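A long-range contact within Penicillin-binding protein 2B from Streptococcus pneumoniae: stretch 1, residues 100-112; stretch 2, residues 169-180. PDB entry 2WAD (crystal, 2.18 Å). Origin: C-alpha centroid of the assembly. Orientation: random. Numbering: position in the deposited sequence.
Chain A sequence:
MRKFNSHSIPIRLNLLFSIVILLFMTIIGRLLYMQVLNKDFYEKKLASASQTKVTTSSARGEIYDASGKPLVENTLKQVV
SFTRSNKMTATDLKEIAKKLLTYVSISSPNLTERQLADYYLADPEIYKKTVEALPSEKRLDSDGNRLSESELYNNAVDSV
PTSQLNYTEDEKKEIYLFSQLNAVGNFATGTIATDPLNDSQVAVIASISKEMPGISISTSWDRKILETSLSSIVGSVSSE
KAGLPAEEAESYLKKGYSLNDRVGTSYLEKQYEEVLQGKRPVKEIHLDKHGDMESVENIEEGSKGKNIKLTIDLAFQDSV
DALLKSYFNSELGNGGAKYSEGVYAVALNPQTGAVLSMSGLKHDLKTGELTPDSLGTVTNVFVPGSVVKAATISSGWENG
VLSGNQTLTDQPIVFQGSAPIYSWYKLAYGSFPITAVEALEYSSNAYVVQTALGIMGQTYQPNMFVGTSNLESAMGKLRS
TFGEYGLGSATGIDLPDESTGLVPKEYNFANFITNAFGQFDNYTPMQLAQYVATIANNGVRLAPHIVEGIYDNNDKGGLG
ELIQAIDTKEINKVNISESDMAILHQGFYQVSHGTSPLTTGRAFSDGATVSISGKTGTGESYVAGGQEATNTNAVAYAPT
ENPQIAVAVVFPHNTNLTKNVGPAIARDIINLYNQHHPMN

Stretch 1 100-112: LLTYVSISSPNLT
Stretch 2 169-180: EDEKKEIYLFSQ

How do the two backbones lie against each other? Stretch 2 is helical, with i to i+4 hydrogen bonds such as Tyr 176 N to Lys 172 O (3.0 Å) and Leu 177 N to Lys 173 O (3.1 Å). In stretch 1, Tyr 103 N bonds to Leu 100 O at 2.9 Å, and Val 104 N bonds weakly to the same oxygen at 3.3 Å. The chain is extended from Val 104 (phi/psi -126/169) to Ile 106 (-125/98), turns at Ser 107 (-99/-43), and is extended again from Ser 108 to Leu 111 (-87/128). The register is set by CA–CA distances of 6.7 Å for Leu 101 and Glu 174, 6.0 Å for Ile 106 and Lys 173, and 6.4 Å for Pro 109 and Tyr 176.

Which side chains surround Leu 177? This buried leucine (chi1 m, chi2 t) points toward stretch 1 and meets four aliphatic residues. Its CD1 lies 3.8 Å from Leu 101 CB and 4.2 Å from Val 104 CG2; its CD2 lies 4.2 Å from Leu 100 CD2 and 4.1 Å from Ile 106 CD1. Leu 100 and Leu 101 share the t, p rotamer, and Leu 101 CD2 also reaches 3.8 Å from Lys 173 CB. A forked, apolar side chain suits this site because both its methyls find hydrocarbon partners.

How do Ile 106 and Leu 111 engage the helix? Both point toward it. Ile 106 (m, m) is buried, its CG2 3.6 Å from Tyr 176 CD2 in an oblique approach to the ring. Leu 111 (m, t) packs against Lys 172, Ile 175 and Tyr 176: CD1 is 4.0 Å from Lys 172 CG, both CD1 and CD2 lie about 4.0 Å from Ile 175 CG2, and CD2 sits 4.1 Å from Tyr 176 CB, near the ring plane at its edge. Tyr 176 (chi1 t, chi2 71°) thus offers carbon to both residues, while its hydroxyl is hydrogen-bonded elsewhere in the structure. Pro 109, CB 4.4 Å from Lys 172 O, adds a further covered surface.

What do the polar groups contribute? No hydrogen bond crosses the contact, so packing carries it, with 687 Å² buried over both sides. Lys 173 (m, t, t, t) is fully extended, its CG 4.0 Å from Ile 106 CG2; a long aliphatic stem lets a charged residue cover apolar neighbors. Lys 172 starts toward stretch 1 but its end leads away, and its NZ forms a long salt bridge with Glu 169 OE2 (3.7 Å). Ser 179 OG donates to Ile 175 O at 2.7 Å, satisfying the hydroxyl within the helix.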

# COMPACT_ATOMS: atom_id res chain seq x y z
N LEU A 100 22.86 14.39 35.83
CA LEU A 100 22.49 14.71 34.46
C LEU A 100 21.43 15.81 34.41
O LEU A 100 21.41 16.62 33.48
CB LEU A 100 21.97 13.46 33.73
CG LEU A 100 21.69 13.69 32.24
CD1 LEU A 100 22.96 14.14 31.56
CD2 LEU A 100 21.13 12.44 31.56
N LEU A 101 20.55 15.83 35.40
CA LEU A 101 19.48 16.82 35.40
C LEU A 101 20.03 18.25 35.46
O LEU A 101 19.37 19.19 35.03
CB LEU A 101 18.51 16.58 36.56
CG LEU A 101 17.26 17.46 36.57
CD1 LEU A 101 16.57 17.46 35.20
CD2 LEU A 101 16.33 17.06 37.70
N THR A 102 21.23 18.42 36.00
CA THR A 102 21.83 19.74 36.03
C THR A 102 22.07 20.27 34.61
O THR A 102 22.08 21.48 34.40
CB THR A 102 23.11 19.80 36.90
OG1 THR A 102 24.01 18.78 36.47
CG2 THR A 102 22.78 19.51 38.36
N TYR A 103 22.22 19.37 33.64
CA TYR A 103 22.65 19.75 32.30
C TYR A 103 21.53 19.73 31.25
O TYR A 103 21.69 20.31 30.19
CB TYR A 103 23.90 18.96 31.86
CG TYR A 103 25.09 19.16 32.79
CD1 TYR A 103 25.78 20.37 32.79
CD2 TYR A 103 25.51 18.18 33.68
CE1 TYR A 103 26.85 20.59 33.64
CE2 TYR A 103 26.58 18.39 34.54
CZ TYR A 103 27.26 19.60 34.50
OH TYR A 103 28.32 19.89 35.32
N VAL A 104 20.41 19.09 31.56
CA VAL A 104 19.34 18.96 30.58
C VAL A 104 18.05 19.48 31.18
O VAL A 104 17.95 19.71 32.40
CB VAL A 104 19.10 17.49 30.13
CG1 VAL A 104 20.36 16.85 29.55
CG2 VAL A 104 18.53 16.65 31.29
N SER A 105 17.06 19.63 30.30
CA SER A 105 15.72 20.09 30.64
C SER A 105 14.71 18.98 30.42
O SER A 105 14.63 18.38 29.35
CB SER A 105 15.34 21.28 29.75
OG SER A 105 15.60 22.50 30.41
N ILE A 106 13.91 18.75 31.47
CA ILE A 106 12.82 17.79 31.46
C ILE A 106 11.57 18.57 31.87
O ILE A 106 11.33 18.80 33.06
CB ILE A 106 13.07 16.64 32.47
CG1 ILE A 106 14.30 15.82 32.07
CG2 ILE A 106 11.85 15.76 32.64
CD1 ILE A 106 14.35 15.41 30.61
N SER A 107 10.78 18.98 30.90
CA SER A 107 9.60 19.80 31.21
C SER A 107 8.33 18.95 31.23
O SER A 107 7.51 19.08 32.14
CB SER A 107 9.48 21.01 30.27
OG SER A 107 9.61 20.65 28.91
N SER A 108 8.20 18.07 30.25
CA SER A 108 7.02 17.22 30.13
C SER A 108 7.29 15.82 30.68
O SER A 108 7.77 14.94 29.95
CB SER A 108 6.59 17.11 28.66
OG SER A 108 6.37 18.39 28.08
N PRO A 109 6.98 15.61 31.96
CA PRO A 109 7.26 14.34 32.62
C PRO A 109 6.02 13.47 32.82
O PRO A 109 5.22 13.74 33.72
CB PRO A 109 7.79 14.78 33.99
CG PRO A 109 7.30 16.22 34.17
CD PRO A 109 6.53 16.62 32.93
N ASN A 110 5.87 12.43 31.99
CA ASN A 110 4.72 11.51 32.06
C ASN A 110 5.04 10.11 32.58
O ASN A 110 5.25 9.19 31.78
CB ASN A 110 4.07 11.37 30.68
CG ASN A 110 3.25 12.59 30.28
OD1 ASN A 110 3.35 13.06 29.15
ND2 ASN A 110 2.44 13.10 31.21
N LEU A 111 5.04 9.92 33.89
CA LEU A 111 5.48 8.67 34.50
C LEU A 111 4.41 7.59 34.62
O LEU A 111 3.34 7.85 35.18
CB LEU A 111 6.02 8.96 35.90
CG LEU A 111 7.08 10.06 35.92
CD1 LEU A 111 7.30 10.57 37.33
CD2 LEU A 111 8.36 9.53 35.29
N THR A 112 4.72 6.39 34.13
CA THR A 112 3.88 5.19 34.33
C THR A 112 4.08 4.59 35.72
O THR A 112 5.16 4.70 36.30
CB THR A 112 4.14 4.10 33.26
OG1 THR A 112 5.19 3.21 33.69
CG2 THR A 112 4.51 4.71 31.93
N GLU A 169 7.83 18.24 41.92
CA GLU A 169 7.90 18.29 40.46
C GLU A 169 9.32 18.10 39.94
O GLU A 169 9.53 17.53 38.86
CB GLU A 169 7.30 19.60 39.93
CG GLU A 169 5.81 19.79 40.22
CD GLU A 169 4.94 18.69 39.62
OE1 GLU A 169 5.00 18.47 38.39
OE2 GLU A 169 4.19 18.04 40.39
N ASP A 170 10.30 18.57 40.72
CA ASP A 170 11.71 18.34 40.43
C ASP A 170 12.09 16.86 40.58
O ASP A 170 12.79 16.29 39.74
CB ASP A 170 12.60 19.19 41.35
CG ASP A 170 12.67 20.64 40.92
OD1 ASP A 170 11.98 21.04 39.95
OD2 ASP A 170 13.42 21.39 41.59
N GLU A 171 11.63 16.25 41.67
CA GLU A 171 11.73 14.81 41.87
C GLU A 171 11.24 14.06 40.64
O GLU A 171 11.91 13.16 40.15
CB GLU A 171 10.90 14.41 43.08
CG GLU A 171 11.58 13.41 43.99
CD GLU A 171 11.14 13.54 45.43
OE1 GLU A 171 10.70 14.63 45.85
OE2 GLU A 171 11.24 12.53 46.16
N LYS A 172 10.07 14.44 40.13
CA LYS A 172 9.51 13.76 38.97
C LYS A 172 10.46 13.73 37.78
O LYS A 172 10.39 12.84 36.93
CB LYS A 172 8.16 14.37 38.57
CG LYS A 172 7.01 13.95 39.47
CD LYS A 172 5.67 14.25 38.83
CE LYS A 172 4.53 13.90 39.77
NZ LYS A 172 3.28 14.61 39.37
N LYS A 173 11.37 14.70 37.74
CA LYS A 173 12.27 14.86 36.61
C LYS A 173 13.44 13.90 36.73
O LYS A 173 13.89 13.34 35.73
CB LYS A 173 12.81 16.29 36.54
CG LYS A 173 11.75 17.35 36.27
CD LYS A 173 12.40 18.73 36.23
CE LYS A 173 11.48 19.76 35.61
NZ LYS A 173 12.19 21.05 35.51
N GLU A 174 13.92 13.69 37.95
CA GLU A 174 14.95 12.68 38.11
C GLU A 174 14.35 11.29 37.93
O GLU A 174 14.96 10.42 37.31
CB GLU A 174 15.76 12.86 39.40
CG GLU A 174 15.10 12.39 40.67
CD GLU A 174 15.97 12.65 41.89
OE1 GLU A 174 16.85 13.54 41.85
OE2 GLU A 174 15.78 11.94 42.89
N ILE A 175 13.11 11.11 38.40
CA ILE A 175 12.44 9.84 38.18
C ILE A 175 12.31 9.53 36.70
O ILE A 175 12.53 8.40 36.26
CB ILE A 175 11.06 9.77 38.85
CG1 ILE A 175 11.19 9.99 40.35
CG2 ILE A 175 10.43 8.40 38.57
CD1 ILE A 175 9.88 9.83 41.09
N TYR A 176 11.99 10.56 35.93
CA TYR A 176 11.95 10.41 34.48
C TYR A 176 13.28 9.97 33.87
O TYR A 176 13.33 9.06 33.05
CB TYR A 176 11.48 11.72 33.83
CG TYR A 176 11.42 11.65 32.32
CD1 TYR A 176 10.46 10.88 31.68
CD2 TYR A 176 12.34 12.33 31.54
CE1 TYR A 176 10.40 10.82 30.29
CE2 TYR A 176 12.31 12.27 30.17
CZ TYR A 176 11.34 11.52 29.55
OH TYR A 176 11.33 11.48 28.18
N LEU A 177 14.37 10.64 34.26
CA LEU A 177 15.71 10.31 33.80
C LEU A 177 16.16 8.90 34.16
O LEU A 177 16.60 8.15 33.28
CB LEU A 177 16.72 11.36 34.30
CG LEU A 177 16.67 12.68 33.50
CD1 LEU A 177 17.49 13.78 34.15
CD2 LEU A 177 17.00 12.55 32.01
N PHE A 178 16.06 8.54 35.44
CA PHE A 178 16.22 7.16 35.90
C PHE A 178 15.53 6.12 34.99
O PHE A 178 16.18 5.19 34.50
CB PHE A 178 15.68 7.05 37.32
CG PHE A 178 15.76 5.67 37.90
CD1 PHE A 178 16.81 5.34 38.74
CD2 PHE A 178 14.78 4.73 37.65
CE1 PHE A 178 16.89 4.08 39.30
CE2 PHE A 178 14.85 3.47 38.21
CZ PHE A 178 15.92 3.14 39.04
N SER A 179 14.23 6.31 34.73
CA SER A 179 13.48 5.36 33.90
C SER A 179 14.19 5.14 32.56
O SER A 179 14.36 4.00 32.10
CB SER A 179 12.02 5.82 33.69
OG SER A 179 11.49 6.39 34.87
N GLN A 180 14.63 6.22 31.94
CA GLN A 180 15.41 6.15 30.71
C GLN A 180 16.67 5.30 30.88
O GLN A 180 16.94 4.43 30.05
CB GLN A 180 15.80 7.56 30.27
CG GLN A 180 14.62 8.48 29.97
CD GLN A 180 14.00 8.16 28.65
OE1 GLN A 180 14.66 8.19 27.61
NE2 GLN A 180 12.71 7.83 28.67